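Local coordinates for protein ribonuclease VapC (Haemophilus influenzae, PDB 6NKL) that probably acts as the toxin of a toxin-antitoxin pair, a magnesium-dependent ribonuclease of the PIN-domain family, at residues 6-9 / 10-13; 39-42 / 43-47; 73-76 / 77-81; 103-106 / 107-111. All coordinates share one frame; numbering follows the deposited sequence.

In the fold
All four contacts are local, within one helix or at its end, and each is held by backbone bonds; they differ in what the side chains face. Contacts 1 and 2 are buried and touch through Thr7, which meets both Thr40 and Glu43; together they lie on the side of the predicted metal site, and the chain of another protein packs on both. Contacts 3 and 4, centres about 9 Å apart, are partly buried and join helix 75-89 to helix 97-109. Contact 1 caps a helix start and contact 4 a helix end. Contacts 2 and 3 both touch the second subunit, whereas contact 4 is met by no other protein chain.

Contact 1: residues 6-9 / 10-13; sequences DTNI and IIYL
Ile10, Ile11, Tyr12 and Leu13 each donate a backbone N-H to the carbonyl four residues back, the first of these bonds weak (Ile10 N to Asp6 O, 3.4 Å) and the Tyr12 N to Asn8 O bond shorter at 2.9 Å. This is the N-capped start of helix 7-15, which follows strand 2-5 of the parallel PIN-domain sheet. Asp6 is the N-cap: its OD1 takes the N-H of Ile9 at 2.8 Å, nearly straight at 165°. Its other oxygen, OD2, bonds to Thr115 OG1, so both carboxylate oxygens have partners; Asp6 is also a predicted magnesium ligand.

The side chains line up one turn apart. Thr7 CG2 meets Ile11 CD1 at 3.9 Å, while Thr7 OG1, lying beside the backbone N, hydrogen-bonds to Thr40 OG1 and Glu43 OE1 of helix 38-49. Ile9 CG1 is anti to the backbone N (chi1 -167°), which carries its CD1 to the Tyr12 ring and brings CG1 within 4.3 Å of Leu13 CD1. The Tyr12 ring also meets that of His116, and the chain of another protein packs on Thr7, Asn8, Ile11 and Leu13. Ile10 folds back over the start of the turn, its CG1 3.4 Å from Asp6 O.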
ATOM      1  N   ASP B   6      -9.417  -2.641 -10.872  1.00 24.01           N
ATOM      2  CA  ASP B   6      -9.163  -3.091  -9.518  1.00 32.20           C
ATOM      3  C   ASP B   6      -9.085  -4.623  -9.495  1.00 33.13           C
ATOM      4  O   ASP B   6      -9.292  -5.307 -10.497  1.00 25.76           O
ATOM      5  CB  ASP B   6     -10.224  -2.521  -8.580  1.00 27.17           C
ATOM      6  CG  ASP B   6     -11.458  -3.408  -8.435  1.00 43.19           C
ATOM      7  OD1 ASP B   6     -11.758  -4.216  -9.355  1.00 31.18           O
ATOM      8  OD2 ASP B   6     -12.150  -3.264  -7.375  1.00 38.75           O
ATOM      9  N   THR B   7      -8.803  -5.176  -8.326  1.00 29.74           N
ATOM     10  CA  THR B   7      -8.610  -6.620  -8.207  1.00 28.98           C
ATOM     11  C   THR B   7      -9.900  -7.391  -8.471  1.00 30.01           C
ATOM     12  O   THR B   7      -9.861  -8.477  -9.049  1.00 30.39           O
ATOM     13  CB  THR B   7      -8.082  -6.932  -6.810  1.00 31.62           C
ATOM     14  OG1 THR B   7      -6.939  -6.108  -6.543  1.00 29.52           O
ATOM     15  CG2 THR B   7      -7.727  -8.406  -6.677  1.00 31.99           C
ATOM     16  N   ASN B   8     -11.050  -6.858  -8.040  1.00 29.65           N
ATOM     17  CA  ASN B   8     -12.317  -7.582  -8.199  1.00 31.46           C
ATOM     18  C   ASN B   8     -12.711  -7.733  -9.661  1.00 32.06           C
ATOM     19  O   ASN B   8     -13.221  -8.783 -10.053  1.00 35.83           O
ATOM     20  CB  ASN B   8     -13.460  -6.884  -7.453  1.00 34.98           C
ATOM     21  CG  ASN B   8     -13.332  -6.989  -5.947  1.00 35.70           C
ATOM     22  OD1 ASN B   8     -13.742  -6.097  -5.224  1.00 51.29           O
ATOM     23  ND2 ASN B   8     -12.754  -8.073  -5.470  1.00 40.97           N
ATOM     24  N   ILE B   9     -12.504  -6.699 -10.482  1.00 32.61           N
ATOM     25  CA  ILE B   9     -12.898  -6.800 -11.883  1.00 31.96           C
ATOM     26  C   ILE B   9     -11.988  -7.766 -12.619  1.00 31.55           C
ATOM     27  O   ILE B   9     -12.424  -8.454 -13.548  1.00 32.44           O
ATOM     28  CB  ILE B   9     -12.914  -5.414 -12.558  1.00 33.54           C
ATOM     29  CG1 ILE B   9     -13.623  -5.472 -13.902  1.00 37.20           C
ATOM     30  CG2 ILE B   9     -11.539  -4.932 -12.881  1.00 34.06           C
ATOM     31  CD1 ILE B   9     -15.045  -5.763 -13.788  1.00 43.90           C
ATOM     32  N   ILE B  10     -10.715  -7.844 -12.232  1.00 30.22           N
ATOM     33  CA  ILE B  10      -9.816  -8.813 -12.854  1.00 31.80           C
ATOM     34  C   ILE B  10     -10.227 -10.246 -12.517  1.00 28.15           C
ATOM     35  O   ILE B  10     -10.191 -11.131 -13.377  1.00 35.61           O
ATOM     36  CB  ILE B  10      -8.378  -8.530 -12.419  1.00 26.61           C
ATOM     37  CG1 ILE B  10      -7.979  -7.170 -12.994  1.00 34.21           C
ATOM     38  CG2 ILE B  10      -7.460  -9.670 -12.835  1.00 30.12           C
ATOM     39  CD1 ILE B  10      -6.571  -6.806 -12.765  1.00 24.70           C
ATOM     40  N   ILE B  11     -10.545 -10.506 -11.257  1.00 32.04           N
ATOM     41  CA  ILE B  11     -11.066 -11.808 -10.853  1.00 35.39           C
ATOM     42  C   ILE B  11     -12.330 -12.131 -11.639  1.00 31.07           C
ATOM     43  O   ILE B  11     -12.482 -13.222 -12.199  1.00 38.75           O
ATOM     44  CB  ILE B  11     -11.352 -11.804  -9.344  1.00 37.63           C
ATOM     45  CG1 ILE B  11     -10.062 -11.809  -8.543  1.00 42.97           C
ATOM     46  CG2 ILE B  11     -12.226 -12.974  -8.954  1.00 43.97           C
ATOM     47  CD1 ILE B  11     -10.265 -11.260  -7.166  1.00 44.73           C
ATOM     48  N   TYR B  12     -13.260 -11.185 -11.680  1.00 34.27           N
ATOM     49  CA  TYR B  12     -14.480 -11.377 -12.457  1.00 39.58           C
ATOM     50  C   TYR B  12     -14.165 -11.781 -13.886  1.00 36.51           C
ATOM     51  O   TYR B  12     -14.799 -12.678 -14.446  1.00 42.98           O
ATOM     52  CB  TYR B  12     -15.298 -10.095 -12.456  1.00 35.55           C
ATOM     53  CG  TYR B  12     -16.632 -10.230 -13.150  1.00 39.74           C
ATOM     54  CD1 TYR B  12     -17.735 -10.739 -12.480  1.00 36.90           C
ATOM     55  CD2 TYR B  12     -16.790  -9.847 -14.461  1.00 41.33           C
ATOM     56  CE1 TYR B  12     -18.943 -10.842 -13.088  1.00 41.21           C
ATOM     57  CE2 TYR B  12     -18.002  -9.947 -15.077  1.00 43.25           C
ATOM     58  CZ  TYR B  12     -19.078 -10.448 -14.391  1.00 43.26           C
ATOM     59  OH  TYR B  12     -20.302 -10.549 -15.015  1.00 45.41           O
ATOM     60  N   LEU B  13     -13.181 -11.135 -14.491  1.00 33.93           N
ATOM     61  CA  LEU B  13     -12.887 -11.391 -15.894  1.00 35.24           C
ATOM     62  C   LEU B  13     -12.200 -12.727 -16.099  1.00 38.43           C
ATOM     63  O   LEU B  13     -12.245 -13.267 -17.200  1.00 32.89           O
ATOM     64  CB  LEU B  13     -12.032 -10.251 -16.458  1.00 31.21           C
ATOM     65  CG  LEU B  13     -12.865  -9.012 -16.717  1.00 33.33           C
ATOM     66  CD1 LEU B  13     -11.958  -7.884 -17.029  1.00 32.57           C
ATOM     67  CD2 LEU B  13     -13.820  -9.290 -17.854  1.00 42.88           C
TER

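Contact 2: residues 39-42 / 43-47; sequences ITYA and ELIKG
Tyr41 and Ile45 meet one turn apart on helix 38-49, with Ile45 CD1 over one face of the phenol ring, 4.0 Å from Tyr41 CE1. The methyl gets there because Ile45 CG1 lies beside its backbone N (chi1 -57°) and CD1 then turns toward the ring (chi2 -65°).

The carbonyls of Ile39, Thr40, Tyr41 and Ala42 accept from the N-H groups of Glu43, Leu44, Ile45 and Lys46 in turn, the bond from Leu44 N to Thr40 O being 2.9 Å long. Gly47 N continues the series to Glu43 O, and at the other end Ile39 N bonds to Ser37 OG.

Glu43 is buried, and both its carboxylate oxygens are hydrogen-bonded outside the turn. Its chain extends beyond CG and sets OE1 3.9 Å from Ile39 CG2, where OE1 bonds to Thr7 OG1 and forms a salt bridge with a basic side chain on the chain of another protein. Thr40 OG1 also bonds to Thr7 OG1, so one threonine hydroxyl ties both residues to helix 7-15, near the predicted magnesium ligand Asp6. Lys46 NZ hydrogen-bonds to a backbone atom of that other protein.

Around this turn, Tyr41 and Leu44 pack on helix 54-67 and on Met36 of strand 33-37, Ile39 lies on helix 97-109, and Ile39, Tyr41, Ala42 and Ile45 face the second subunit.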
ATOM      1  N   ILE B  39      -0.811  -2.708  -5.976  1.00 22.10           N
ATOM      2  CA  ILE B  39      -1.539  -3.508  -5.002  1.00 23.55           C
ATOM      3  C   ILE B  39      -2.085  -4.744  -5.670  1.00 26.71           C
ATOM      4  O   ILE B  39      -1.876  -5.871  -5.210  1.00 27.70           O
ATOM      5  CB  ILE B  39      -2.685  -2.696  -4.369  1.00 21.93           C
ATOM      6  CG1 ILE B  39      -2.111  -1.482  -3.618  1.00 26.20           C
ATOM      7  CG2 ILE B  39      -3.538  -3.606  -3.504  1.00 27.82           C
ATOM      8  CD1 ILE B  39      -1.437  -1.799  -2.286  1.00 28.84           C
ATOM      9  N   THR B  40      -2.798  -4.536  -6.772  1.00 26.48           N
ATOM     10  CA  THR B  40      -3.457  -5.624  -7.474  1.00 22.69           C
ATOM     11  C   THR B  40      -2.423  -6.597  -8.024  1.00 29.55           C
ATOM     12  O   THR B  40      -2.609  -7.817  -7.974  1.00 27.02           O
ATOM     13  CB  THR B  40      -4.348  -5.054  -8.593  1.00 24.71           C
ATOM     14  OG1 THR B  40      -5.431  -4.282  -8.030  1.00 23.96           O
ATOM     15  CG2 THR B  40      -4.941  -6.187  -9.474  1.00 25.61           C
ATOM     16  N   TYR B  41      -1.309  -6.076  -8.527  1.00 23.12           N
ATOM     17  CA  TYR B  41      -0.266  -6.948  -9.051  1.00 27.56           C
ATOM     18  C   TYR B  41       0.287  -7.840  -7.943  1.00 26.51           C
ATOM     19  O   TYR B  41       0.568  -9.019  -8.154  1.00 25.31           O
ATOM     20  CB  TYR B  41       0.822  -6.074  -9.677  1.00 22.99           C
ATOM     21  CG  TYR B  41       2.038  -6.765 -10.232  1.00 24.67           C
ATOM     22  CD1 TYR B  41       1.912  -7.756 -11.175  1.00 25.28           C
ATOM     23  CD2 TYR B  41       3.332  -6.363  -9.858  1.00 25.04           C
ATOM     24  CE1 TYR B  41       3.006  -8.358 -11.728  1.00 25.93           C
ATOM     25  CE2 TYR B  41       4.450  -6.980 -10.385  1.00 31.08           C
ATOM     26  CZ  TYR B  41       4.273  -7.974 -11.345  1.00 31.14           C
ATOM     27  OH  TYR B  41       5.340  -8.613 -11.918  1.00 35.16           O
ATOM     28  N   ALA B  42       0.437  -7.290  -6.752  1.00 29.16           N
ATOM     29  CA  ALA B  42       0.899  -8.089  -5.623  1.00 28.38           C
ATOM     30  C   ALA B  42      -0.111  -9.188  -5.295  1.00 27.37           C
ATOM     31  O   ALA B  42       0.272 -10.323  -4.988  1.00 25.82           O
ATOM     32  CB  ALA B  42       1.162  -7.163  -4.422  1.00 26.29           C
ATOM     33  N   GLU B  43      -1.407  -8.885  -5.371  1.00 27.04           N
ATOM     34  CA  GLU B  43      -2.408  -9.931  -5.133  1.00 25.82           C
ATOM     35  C   GLU B  43      -2.340 -10.997  -6.220  1.00 30.26           C
ATOM     36  O   GLU B  43      -2.453 -12.201  -5.934  1.00 28.42           O
ATOM     37  CB  GLU B  43      -3.820  -9.328  -5.048  1.00 24.14           C
ATOM     38  CG  GLU B  43      -4.023  -8.395  -3.829  1.00 34.13           C
ATOM     39  CD  GLU B  43      -5.461  -7.930  -3.662  1.00 40.23           C
ATOM     40  OE1 GLU B  43      -5.780  -6.800  -4.096  1.00 36.58           O
ATOM     41  OE2 GLU B  43      -6.275  -8.720  -3.139  1.00 42.79           O
ATOM     42  N   LEU B  44      -2.110 -10.584  -7.465  1.00 24.19           N
ATOM     43  CA  LEU B  44      -1.884 -11.567  -8.517  1.00 31.53           C
ATOM     44  C   LEU B  44      -0.702 -12.474  -8.183  1.00 32.33           C
ATOM     45  O   LEU B  44      -0.804 -13.702  -8.295  1.00 30.85           O
ATOM     46  CB  LEU B  44      -1.675 -10.870  -9.853  1.00 27.63           C
ATOM     47  CG  LEU B  44      -2.918 -10.160 -10.415  1.00 31.52           C
ATOM     48  CD1 LEU B  44      -2.596  -9.537 -11.755  1.00 24.47           C
ATOM     49  CD2 LEU B  44      -4.069 -11.117 -10.529  1.00 32.34           C
ATOM     50  N   ILE B  45       0.442 -11.893  -7.818  1.00 28.99           N
ATOM     51  CA  ILE B  45       1.592 -12.716  -7.427  1.00 28.17           C
ATOM     52  C   ILE B  45       1.212 -13.709  -6.322  1.00 31.30           C
ATOM     53  O   ILE B  45       1.723 -14.833  -6.273  1.00 32.25           O
ATOM     54  CB  ILE B  45       2.762 -11.833  -6.960  1.00 33.03           C
ATOM     55  CG1 ILE B  45       3.217 -10.821  -8.011  1.00 30.15           C
ATOM     56  CG2 ILE B  45       3.931 -12.716  -6.561  1.00 31.48           C
ATOM     57  CD1 ILE B  45       3.794 -11.418  -9.206  1.00 39.99           C
ATOM     58  N   LYS B  46       0.381 -13.276  -5.369  1.00 30.93           N
ATOM     59  CA  LYS B  46      -0.023 -14.141  -4.265  1.00 30.72           C
ATOM     60  C   LYS B  46      -0.836 -15.329  -4.770  1.00 32.64           C
ATOM     61  O   LYS B  46      -0.684 -16.450  -4.275  1.00 32.22           O
ATOM     62  CB  LYS B  46      -0.841 -13.335  -3.266  1.00 30.27           C
ATOM     63  CG  LYS B  46      -1.626 -14.099  -2.208  1.00 29.99           C
ATOM     64  CD  LYS B  46      -2.772 -13.209  -1.806  1.00 40.09           C
ATOM     65  CE  LYS B  46      -3.399 -13.552  -0.498  1.00 56.01           C
ATOM     66  NZ  LYS B  46      -4.449 -12.541  -0.161  1.00 64.58           N
ATOM     67  N   GLY B  47      -1.731 -15.090  -5.728  1.00 30.58           N
ATOM     68  CA  GLY B  47      -2.472 -16.179  -6.337  1.00 37.88           C
ATOM     69  C   GLY B  47      -1.562 -17.178  -7.013  1.00 34.32           C
ATOM     70  O   GLY B  47      -1.799 -18.380  -6.953  1.00 42.91           O
TER

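Contact 3: residues 73-76 / 77-81; sequences PNEQ and ICLHY
Pro73 and Ile77 make the apolar contact of this helix start: Pro73 CB sits 3.6 Å from Ile77 CG2. That methyl occupies the position between backbone N and carbonyl carbon, since Ile77 CG1 is anti to the N (chi1 -166°), and it also lies 3.1 Å from Asn74 O.

Across the turn, Leu79 CD1 packs against the amide end of Gln76, 3.8 Å from OE1 and 3.9 Å from Gln76 NE2. The Gln76 chain bends at chi2 (-62°), which sets the amide so that Leu79 CD1 lies over its face, offset from the centre. His80 approaches the carbonyl of Gln76 with its ring edge, CD2 lying 3.1 Å from Gln76 O near the ring plane; the same oxygen accepts the N-H of His80.

The backbone beneath is that of a helix just forming. Ile77 N bonds to Asn74 O, and Cys78 N to Glu75 O; both bonds run to the carbonyl three residues back, with the donor well above the carbonyl plane. The four-residue pattern begins weakly with Leu79 N to Glu75 O and continues with the straighter His80 N to Gln76 O (169°).

Further out, Ile77 lies on His105, Gln76 on Ser108 and His80 on Leu107, all of helix 97-109. Glu75 OE2 bonds to Tyr41 OH of the second subunit, and Pro73 packs on its counterpart there. This is a helix N-terminus that follows strand 69-71 of the PIN domain and is used in the contact between two VapC subunits.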
ATOM      1  N   PRO B  73       3.626   3.785  -6.702  1.00 35.09           N
ATOM      2  CA  PRO B  73       3.129   4.993  -6.048  1.00 36.31           C
ATOM      3  C   PRO B  73       4.143   6.113  -6.068  1.00 39.05           C
ATOM      4  O   PRO B  73       5.337   5.905  -6.273  1.00 32.03           O
ATOM      5  CB  PRO B  73       2.873   4.534  -4.618  1.00 34.62           C
ATOM      6  CG  PRO B  73       3.833   3.453  -4.403  1.00 40.30           C
ATOM      7  CD  PRO B  73       3.923   2.720  -5.718  1.00 34.76           C
ATOM      8  N   ASN B  74       3.632   7.318  -5.829  1.00 38.29           N
ATOM      9  CA  ASN B  74       4.470   8.435  -5.420  1.00 40.67           C
ATOM     10  C   ASN B  74       3.754   9.132  -4.276  1.00 41.82           C
ATOM     11  O   ASN B  74       2.770   8.624  -3.730  1.00 38.71           O
ATOM     12  CB  ASN B  74       4.792   9.359  -6.601  1.00 50.38           C
ATOM     13  CG  ASN B  74       3.573  10.004  -7.181  1.00 58.66           C
ATOM     14  OD1 ASN B  74       2.450   9.546  -6.947  1.00 64.10           O
ATOM     15  ND2 ASN B  74       3.776  11.080  -7.956  1.00 62.91           N
ATOM     16  N   GLU B  75       4.260  10.298  -3.900  1.00 33.98           N
ATOM     17  CA  GLU B  75       3.826  10.925  -2.665  1.00 36.33           C
ATOM     18  C   GLU B  75       2.323  11.129  -2.631  1.00 34.27           C
ATOM     19  O   GLU B  75       1.716  11.035  -1.557  1.00 27.57           O
ATOM     20  CB  GLU B  75       4.546  12.259  -2.490  1.00 36.24           C
ATOM     21  CG  GLU B  75       3.961  13.069  -1.366  1.00 50.70           C
ATOM     22  CD  GLU B  75       4.757  14.325  -1.044  1.00 50.95           C
ATOM     23  OE1 GLU B  75       5.014  15.134  -1.966  1.00 55.49           O
ATOM     24  OE2 GLU B  75       5.081  14.506   0.147  1.00 56.59           O
ATOM     25  N   GLN B  76       1.695  11.392  -3.783  1.00 31.56           N
ATOM     26  CA  GLN B  76       0.277  11.764  -3.778  1.00 36.25           C
ATOM     27  C   GLN B  76      -0.611  10.659  -3.233  1.00 28.35           C
ATOM     28  O   GLN B  76      -1.626  10.949  -2.609  1.00 31.22           O
ATOM     29  CB  GLN B  76      -0.210  12.144  -5.186  1.00 46.14           C
ATOM     30  CG  GLN B  76       0.511  13.350  -5.793  1.00 52.25           C
ATOM     31  CD  GLN B  76       0.307  14.610  -4.993  1.00 57.34           C
ATOM     32  OE1 GLN B  76      -0.834  14.969  -4.672  1.00 54.36           O
ATOM     33  NE2 GLN B  76       1.419  15.284  -4.630  1.00 55.26           N
ATOM     34  N   ILE B  77      -0.261   9.389  -3.452  1.00 29.89           N
ATOM     35  CA  ILE B  77      -1.101   8.312  -2.920  1.00 29.43           C
ATOM     36  C   ILE B  77      -1.170   8.409  -1.400  1.00 31.11           C
ATOM     37  O   ILE B  77      -2.203   8.126  -0.792  1.00 31.32           O
ATOM     38  CB  ILE B  77      -0.582   6.934  -3.379  1.00 33.03           C
ATOM     39  CG1 ILE B  77      -1.639   5.844  -3.114  1.00 29.07           C
ATOM     40  CG2 ILE B  77       0.702   6.590  -2.629  1.00 38.62           C
ATOM     41  CD1 ILE B  77      -1.331   4.466  -3.719  1.00 27.87           C
ATOM     42  N   CYS B  78      -0.071   8.811  -0.769  1.00 31.90           N
ATOM     43  CA  CYS B  78      -0.000   8.868   0.694  1.00 35.06           C
ATOM     44  C   CYS B  78      -0.857   9.993   1.259  1.00 32.65           C
ATOM     45  O   CYS B  78      -1.461   9.847   2.332  1.00 29.74           O
ATOM     46  CB  CYS B  78       1.459   9.053   1.149  1.00 31.04           C
ATOM     47  SG  CYS B  78       2.571   7.747   0.528  1.00 37.46           S
ATOM     48  N   LEU B  79      -0.873  11.142   0.586  1.00 28.83           N
ATOM     49  CA  LEU B  79      -1.759  12.231   0.988  1.00 28.63           C
ATOM     50  C   LEU B  79      -3.209  11.785   0.954  1.00 31.68           C
ATOM     51  O   LEU B  79      -3.962  12.014   1.909  1.00 28.15           O
ATOM     52  CB  LEU B  79      -1.536  13.453   0.081  1.00 33.85           C
ATOM     53  CG  LEU B  79      -0.054  13.883   0.004  1.00 40.27           C
ATOM     54  CD1 LEU B  79       0.190  15.012  -0.968  1.00 42.89           C
ATOM     55  CD2 LEU B  79       0.479  14.266   1.410  1.00 42.22           C
ATOM     56  N   HIS B  80      -3.619  11.118  -0.140  1.00 33.62           N
ATOM     57  CA  HIS B  80      -5.008  10.666  -0.231  1.00 30.77           C
ATOM     58  C   HIS B  80      -5.305   9.580   0.777  1.00 24.73           C
ATOM     59  O   HIS B  80      -6.405   9.532   1.339  1.00 29.20           O
ATOM     60  CB  HIS B  80      -5.324  10.155  -1.631  1.00 30.70           C
ATOM     61  CG  HIS B  80      -5.384  11.232  -2.665  1.00 34.07           C
ATOM     62  ND1 HIS B  80      -6.488  12.040  -2.824  1.00 36.70           N
ATOM     63  CD2 HIS B  80      -4.487  11.622  -3.603  1.00 27.71           C
ATOM     64  CE1 HIS B  80      -6.262  12.892  -3.806  1.00 38.75           C
ATOM     65  NE2 HIS B  80      -5.054  12.662  -4.292  1.00 37.51           N
ATOM     66  N   TYR B  81      -4.375   8.644   0.968  1.00 27.53           N
ATOM     67  CA  TYR B  81      -4.626   7.585   1.937  1.00 27.18           C
ATOM     68  C   TYR B  81      -4.780   8.156   3.344  1.00 30.44           C
ATOM     69  O   TYR B  81      -5.670   7.742   4.085  1.00 29.78           O
ATOM     70  CB  TYR B  81      -3.504   6.559   1.896  1.00 26.26           C
ATOM     71  CG  TYR B  81      -3.718   5.373   2.805  1.00 28.00           C
ATOM     72  CD1 TYR B  81      -4.245   4.194   2.319  1.00 35.37           C
ATOM     73  CD2 TYR B  81      -3.388   5.428   4.141  1.00 33.36           C
ATOM     74  CE1 TYR B  81      -4.432   3.106   3.147  1.00 31.74           C
ATOM     75  CE2 TYR B  81      -3.559   4.334   4.969  1.00 32.49           C
ATOM     76  CZ  TYR B  81      -4.092   3.190   4.473  1.00 27.08           C
ATOM     77  OH  TYR B  81      -4.252   2.092   5.305  1.00 28.93           O
TER

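Contact 4: residues 103-106 / 107-111; sequences ACHA and LSLNA
His105 and Leu109 cross one turn apart near the C-terminal end of helix 97-109, which a Schellman motif closes before strand 112-115 of the PIN-domain sheet. Leu109 CD1 comes to the imidazole obliquely, 3.7 Å from His105 CD2. The ring reaches the leucine because His105 CG is anti to its backbone N (chi1 -154°), and its ND1 on the other side of the ring bonds to Ser37 OG, which helps fix its rotation.

Ser108 meets the same ring at its edge: OG lies near the ring plane, 3.6 Å from His105 CD2. The hydroxyl sits between backbone N and carbonyl carbon (chi1 72°), turned back to donate to the carbonyl of the preceding turn, Ser108 OG to His105 O at 2.6 Å. That oxygen also receives a weak bond from Leu109 N. Leu107 leans back instead, its CG 3.5 Å from Ala103 O, and packs outward on His80 and Trp84 of helix 75-89.

The positive phi of Asn110 (42°) ends the helical path and, with the bonds Ala111 N to Ala106 O and Asn110 N to Leu107 O, makes the Schellman motif. Ala111 also packs on Ile2 of strand 2-5, while His105 and Leu109 pack on Met4 of strand 2-5 and Leu71 of strand 69-71. The two alanine methyls meet, Ala106 CB to Ala111 CB at 4.2 Å. Beside them Ala106 O takes the motif's Ala111 N at 2.9 Å and, from the opposite face of its plane, an additional bond from Leu109 N at 3.1 Å.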
ATOM      1  N   ALA B 103      -8.001   2.543  -4.326  1.00 23.89           N
ATOM      2  CA  ALA B 103      -8.785   3.759  -4.536  1.00 27.19           C
ATOM      3  C   ALA B 103      -7.900   4.996  -4.476  1.00 29.66           C
ATOM      4  O   ALA B 103      -7.990   5.891  -5.329  1.00 27.90           O
ATOM      5  CB  ALA B 103      -9.913   3.841  -3.502  1.00 26.85           C
ATOM      6  N   CYS B 104      -7.029   5.065  -3.466  1.00 28.54           N
ATOM      7  CA  CYS B 104      -6.166   6.228  -3.333  1.00 29.67           C
ATOM      8  C   CYS B 104      -5.169   6.298  -4.479  1.00 31.56           C
ATOM      9  O   CYS B 104      -4.785   7.394  -4.897  1.00 29.92           O
ATOM     10  CB  CYS B 104      -5.434   6.192  -1.986  1.00 27.45           C
ATOM     11  SG  CYS B 104      -6.594   6.385  -0.620  1.00 31.46           S
ATOM     12  N   HIS B 105      -4.715   5.146  -4.981  1.00 27.48           N
ATOM     13  CA  HIS B 105      -3.886   5.164  -6.181  1.00 27.30           C
ATOM     14  C   HIS B 105      -4.617   5.834  -7.338  1.00 26.22           C
ATOM     15  O   HIS B 105      -4.085   6.744  -7.988  1.00 28.09           O
ATOM     16  CB  HIS B 105      -3.487   3.769  -6.564  1.00 24.43           C
ATOM     17  CG  HIS B 105      -2.217   3.706  -7.344  1.00 31.37           C
ATOM     18  ND1 HIS B 105      -1.483   2.543  -7.474  1.00 26.52           N
ATOM     19  CD2 HIS B 105      -1.550   4.654  -8.045  1.00 24.78           C
ATOM     20  CE1 HIS B 105      -0.398   2.792  -8.190  1.00 31.12           C
ATOM     21  NE2 HIS B 105      -0.426   4.056  -8.567  1.00 29.45           N
ATOM     22  N   ALA B 106      -5.848   5.403  -7.604  1.00 24.77           N
ATOM     23  CA  ALA B 106      -6.637   6.063  -8.639  1.00 27.13           C
ATOM     24  C   ALA B 106      -6.786   7.560  -8.354  1.00 28.72           C
ATOM     25  O   ALA B 106      -6.616   8.382  -9.257  1.00 28.27           O
ATOM     26  CB  ALA B 106      -8.009   5.401  -8.754  1.00 26.76           C
ATOM     27  N   LEU B 107      -7.077   7.939  -7.105  1.00 27.73           N
ATOM     28  CA  LEU B 107      -7.153   9.369  -6.780  1.00 29.67           C
ATOM     29  C   LEU B 107      -5.856  10.080  -7.135  1.00 31.78           C
ATOM     30  O   LEU B 107      -5.865  11.177  -7.694  1.00 28.98           O
ATOM     31  CB  LEU B 107      -7.454   9.577  -5.299  1.00 29.16           C
ATOM     32  CG  LEU B 107      -8.875   9.274  -4.851  1.00 32.83           C
ATOM     33  CD1 LEU B 107      -8.894   9.373  -3.367  1.00 33.73           C
ATOM     34  CD2 LEU B 107      -9.866  10.281  -5.462  1.00 37.02           C
ATOM     35  N   SER B 108      -4.725   9.458  -6.837  1.00 27.52           N
ATOM     36  CA  SER B 108      -3.446  10.113  -7.040  1.00 31.27           C
ATOM     37  C   SER B 108      -3.127  10.303  -8.509  1.00 29.82           C
ATOM     38  O   SER B 108      -2.273  11.122  -8.843  1.00 31.04           O
ATOM     39  CB  SER B 108      -2.311   9.299  -6.403  1.00 29.80           C
ATOM     40  OG  SER B 108      -2.081   8.121  -7.170  1.00 35.65           O
ATOM     41  N   LEU B 109      -3.747   9.530  -9.384  1.00 28.56           N
ATOM     42  CA  LEU B 109      -3.512   9.647 -10.811  1.00 32.98           C
ATOM     43  C   LEU B 109      -4.629  10.396 -11.522  1.00 28.19           C
ATOM     44  O   LEU B 109      -4.558  10.567 -12.735  1.00 31.47           O
ATOM     45  CB  LEU B 109      -3.363   8.250 -11.430  1.00 24.84           C
ATOM     46  CG  LEU B 109      -2.163   7.424 -10.973  1.00 35.39           C
ATOM     47  CD1 LEU B 109      -2.324   5.978 -11.371  1.00 39.40           C
ATOM     48  CD2 LEU B 109      -0.887   7.963 -11.555  1.00 41.38           C
ATOM     49  N   ASN B 110      -5.651  10.829 -10.791  1.00 29.45           N
ATOM     50  CA  ASN B 110      -6.970  11.167 -11.348  1.00 33.63           C
ATOM     51  C   ASN B 110      -7.420  10.146 -12.397  1.00 38.25           C
ATOM     52  O   ASN B 110      -7.928  10.474 -13.472  1.00 34.27           O
ATOM     53  CB  ASN B 110      -6.976  12.590 -11.902  1.00 32.99           C
ATOM     54  CG  ASN B 110      -8.378  13.164 -12.015  1.00 38.25           C
ATOM     55  OD1 ASN B 110      -9.244  12.934 -11.164  1.00 38.64           O
ATOM     56  ND2 ASN B 110      -8.613  13.896 -13.091  1.00 35.05           N
ATOM     57  N   ALA B 111      -7.287   8.878 -12.034  1.00 31.79           N
ATOM     58  CA  ALA B 111      -7.779   7.787 -12.850  1.00 29.90           C
ATOM     59  C   ALA B 111      -9.226   7.479 -12.505  1.00 31.06           C
ATOM     60  O   ALA B 111      -9.739   7.832 -11.440  1.00 31.55           O
ATOM     61  CB  ALA B 111      -6.929   6.531 -12.647  1.00 30.59           C
TER